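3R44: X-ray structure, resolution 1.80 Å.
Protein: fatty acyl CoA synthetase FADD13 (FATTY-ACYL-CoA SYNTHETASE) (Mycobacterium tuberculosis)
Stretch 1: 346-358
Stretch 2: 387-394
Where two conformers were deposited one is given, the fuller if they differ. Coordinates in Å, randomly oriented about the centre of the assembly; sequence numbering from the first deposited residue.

Stretch 1 346-358: TDVAVRGDDGVIR
Stretch 2, residues 387-394: FDNGWFRT

Each stretch folds back on itself, and the two meet mainly through side chains. In stretch 1, a strand runs to R351, turns, and returns as the short strand 357-358. G352 to G355 form a type I turn, with G355 N hydrogen-bonded to G352 O at 2.8 Å. V350 N to R358 O and R358 N to V350 O, both 2.8 Å, pair the two arms. G355 has phi/psi of 83/-5, where a CB would jam against the carbonyl O of D354. In stretch 2, strands 387-388 and 391-394 join through a type I' turn from D388 to W391. D388 N to W391 O is 2.8 Å and W391 N to D388 O is 3.0 Å. N389 (51/50) and G390 (87/-14) supply the positive phi angles of this turn.

Strands 346-351 and 391-394 cross at 56° between their N-to-C directions, with axes 8.8 Å apart at closest approach. No backbone hydrogen bond links the stretches. The CA of V348 lies 8.8 Å from that of W391, R351 CA lies 8.2 Å from R393 CA, and G355 CA lies 9.1 Å from D388 CA. D347, A349 and R351 point toward stretch 2, while V348 and V350 point away, the usual alternation along a strand.

The main polar link is a salt bridge between R351 and D388. R351 is extended, with chi1 to chi3 all t and chi4 at -79°. Its NE donates to D388 OD2 at 2.8 Å and a nearly straight 175°. A weak hydrogen bond from R351 NH2 reaches the same D388 OD2 at 3.4 Å and 133°. D388 has chi1 t and chi2 -2°, and its OD2 lies near the guanidinium plane, at the edge.

The face of that guanidinium carries a stack. R393 (m, t, p, chi4 -178°) starts sideways, but its end comes nearer. The two guanidinium groups lie flat together, centres 3.7 Å apart and planes at 9°. R351 NH1 to R393 NH2 is 3.6 Å, so like charges are close. R393 NE and NH2 are hydrogen-bonded elsewhere in the structure, and D388 offsets charge on R351.

Apolar packing centres on W391 (chi1 m, chi2 93°), which has the largest covered area. I357 (m, t) sets CD1 over one face, 3.6 Å from the five-membered ring centroid, a CH-pi contact; I357 CD1 to W391 CD1 is 3.4 Å. A349 CB meets W391 CZ3 at 3.9 Å, D347 CB approaches W391 CH2 at 3.9 Å, and D347 O lies 3.7 Å from W391 CZ3.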

# COMPACT_ATOMS: atom_id res chain seq x y z
N THR A 346 13.85 -7.22 8.30
CA THR A 346 12.65 -8.03 8.00
C THR A 346 13.07 -9.47 7.74
O THR A 346 14.04 -9.73 6.99
CB THR A 346 11.82 -7.47 6.80
OG1 THR A 346 10.44 -7.88 6.92
CG2 THR A 346 12.34 -7.97 5.48
N ASP A 347 12.37 -10.43 8.37
CA ASP A 347 12.55 -11.81 7.97
C ASP A 347 11.29 -12.26 7.24
O ASP A 347 10.17 -11.94 7.63
CB ASP A 347 12.81 -12.76 9.15
CG ASP A 347 14.08 -12.42 9.96
OD1 ASP A 347 14.97 -11.72 9.44
OD2 ASP A 347 14.22 -12.86 11.12
N VAL A 348 11.45 -13.00 6.16
CA VAL A 348 10.28 -13.40 5.34
C VAL A 348 10.42 -14.87 5.09
O VAL A 348 11.53 -15.31 4.80
CB VAL A 348 10.25 -12.66 3.98
CG1 VAL A 348 9.08 -13.19 3.10
CG2 VAL A 348 10.25 -11.10 4.19
N ALA A 349 9.37 -15.67 5.24
CA ALA A 349 9.49 -17.10 5.05
C ALA A 349 8.14 -17.58 4.52
O ALA A 349 7.25 -16.75 4.26
CB ALA A 349 9.87 -17.84 6.40
N VAL A 350 8.01 -18.89 4.34
CA VAL A 350 6.74 -19.51 3.96
C VAL A 350 6.32 -20.58 4.95
O VAL A 350 7.14 -21.42 5.34
CB VAL A 350 6.78 -20.07 2.51
CG1 VAL A 350 6.75 -18.92 1.49
CG2 VAL A 350 7.96 -20.96 2.34
N ARG A 351 5.02 -20.60 5.32
CA ARG A 351 4.51 -21.54 6.28
C ARG A 351 3.76 -22.60 5.50
O ARG A 351 2.77 -22.30 4.85
CB ARG A 351 3.56 -20.82 7.23
CG ARG A 351 2.90 -21.65 8.28
CD ARG A 351 2.03 -20.76 9.12
NE ARG A 351 1.52 -21.45 10.29
CZ ARG A 351 0.51 -22.30 10.31
NH1 ARG A 351 -0.15 -22.63 9.19
NH2 ARG A 351 0.17 -22.86 11.48
N GLY A 352 4.25 -23.83 5.57
CA GLY A 352 3.70 -24.93 4.82
C GLY A 352 2.37 -25.38 5.39
O GLY A 352 1.97 -24.96 6.50
N ASP A 353 1.68 -26.21 4.60
CA ASP A 353 0.41 -26.84 4.97
C ASP A 353 0.59 -27.61 6.28
O ASP A 353 -0.34 -27.69 7.09
N ASP A 354 1.81 -28.12 6.49
CA ASP A 354 2.16 -28.81 7.75
C ASP A 354 2.38 -27.91 8.97
O ASP A 354 2.66 -28.40 10.06
CB ASP A 354 3.40 -29.73 7.56
CG ASP A 354 4.68 -28.99 7.09
OD1 ASP A 354 4.71 -27.75 6.95
OD2 ASP A 354 5.69 -29.70 6.86
N GLY A 355 2.31 -26.59 8.79
CA GLY A 355 2.66 -25.66 9.86
C GLY A 355 4.14 -25.34 10.01
O GLY A 355 4.50 -24.49 10.81
N VAL A 356 5.02 -25.99 9.26
CA VAL A 356 6.45 -25.66 9.33
C VAL A 356 6.75 -24.35 8.57
O VAL A 356 6.39 -24.15 7.41
CB VAL A 356 7.37 -26.82 8.85
CG1 VAL A 356 8.85 -26.43 8.97
CG2 VAL A 356 7.06 -28.09 9.64
N ILE A 357 7.45 -23.45 9.23
CA ILE A 357 7.90 -22.23 8.58
C ILE A 357 9.29 -22.46 7.98
O ILE A 357 10.23 -22.81 8.70
CB ILE A 357 7.88 -21.05 9.56
CG1 ILE A 357 6.44 -20.82 10.07
CG2 ILE A 357 8.47 -19.76 8.94
CD1 ILE A 357 6.30 -19.65 11.01
N ARG A 358 9.44 -22.20 6.69
CA ARG A 358 10.72 -22.39 5.99
C ARG A 358 11.20 -21.15 5.22
O ARG A 358 10.39 -20.43 4.62
CB ARG A 358 10.59 -23.55 4.98
CG ARG A 358 9.97 -24.83 5.47
CD ARG A 358 9.90 -25.91 4.38
NE ARG A 358 9.60 -27.18 5.02
CZ ARG A 358 8.39 -27.59 5.39
NH1 ARG A 358 7.29 -26.86 5.14
NH2 ARG A 358 8.26 -28.73 6.01
N PHE A 387 -1.04 -14.35 13.99
CA PHE A 387 0.33 -14.64 14.34
C PHE A 387 0.56 -16.08 14.72
O PHE A 387 -0.31 -16.73 15.33
CB PHE A 387 0.76 -13.76 15.49
CG PHE A 387 1.09 -12.41 15.11
CD1 PHE A 387 2.38 -12.11 14.78
CD2 PHE A 387 0.12 -11.41 15.05
CE1 PHE A 387 2.72 -10.83 14.41
CE2 PHE A 387 0.48 -10.12 14.66
CZ PHE A 387 1.78 -9.85 14.37
N ASP A 388 1.71 -16.58 14.31
CA ASP A 388 2.20 -17.91 14.67
C ASP A 388 3.61 -17.75 15.19
O ASP A 388 4.55 -17.61 14.39
CB ASP A 388 2.24 -18.78 13.43
CG ASP A 388 2.66 -20.22 13.74
OD1 ASP A 388 2.95 -20.52 14.93
OD2 ASP A 388 2.67 -21.04 12.78
N ASN A 389 3.74 -17.72 16.52
CA ASN A 389 5.05 -17.52 17.18
C ASN A 389 5.85 -16.33 16.70
O ASN A 389 7.03 -16.48 16.32
CB ASN A 389 5.92 -18.74 17.00
CG ASN A 389 5.37 -19.95 17.71
OD1 ASN A 389 5.24 -21.02 17.10
ND2 ASN A 389 5.02 -19.80 19.00
N GLY A 390 5.19 -15.20 16.64
CA GLY A 390 5.81 -13.97 16.23
C GLY A 390 5.77 -13.76 14.74
O GLY A 390 6.06 -12.69 14.32
N TRP A 391 5.45 -14.79 13.93
CA TRP A 391 5.36 -14.65 12.47
C TRP A 391 3.94 -14.24 12.10
O TRP A 391 3.00 -14.91 12.47
CB TRP A 391 5.67 -15.96 11.80
CG TRP A 391 7.07 -16.38 11.93
CD1 TRP A 391 7.61 -17.18 12.86
CD2 TRP A 391 8.11 -16.08 11.00
NE1 TRP A 391 8.96 -17.42 12.57
CE2 TRP A 391 9.28 -16.74 11.43
CE3 TRP A 391 8.16 -15.31 9.84
CZ2 TRP A 391 10.50 -16.62 10.77
CZ3 TRP A 391 9.37 -15.21 9.17
CH2 TRP A 391 10.53 -15.86 9.65
N PHE A 392 3.83 -13.12 11.38
CA PHE A 392 2.57 -12.63 10.88
C PHE A 392 2.15 -13.43 9.64
O PHE A 392 2.92 -13.51 8.69
CB PHE A 392 2.64 -11.14 10.51
CG PHE A 392 1.41 -10.66 9.85
CD1 PHE A 392 0.24 -10.47 10.58
CD2 PHE A 392 1.38 -10.41 8.50
CE1 PHE A 392 -0.92 -10.10 9.96
CE2 PHE A 392 0.24 -10.01 7.89
CZ PHE A 392 -0.92 -9.84 8.61
N ARG A 393 0.97 -14.01 9.65
CA ARG A 393 0.47 -14.75 8.50
C ARG A 393 -0.29 -13.86 7.52
O ARG A 393 -1.37 -13.31 7.83
CB ARG A 393 -0.43 -15.86 8.99
CG ARG A 393 0.32 -16.84 9.89
CD ARG A 393 -0.51 -17.96 10.49
NE ARG A 393 -1.28 -18.70 9.50
CZ ARG A 393 -2.11 -19.71 9.75
NH1 ARG A 393 -2.29 -20.18 10.97
NH2 ARG A 393 -2.76 -20.26 8.75
N THR A 394 0.26 -13.71 6.34
CA THR A 394 -0.29 -12.75 5.39
C THR A 394 -1.58 -13.22 4.72
O THR A 394 -2.34 -12.37 4.24
CB THR A 394 0.73 -12.40 4.26
OG1 THR A 394 0.98 -13.59 3.49
CG2 THR A 394 2.07 -11.88 4.82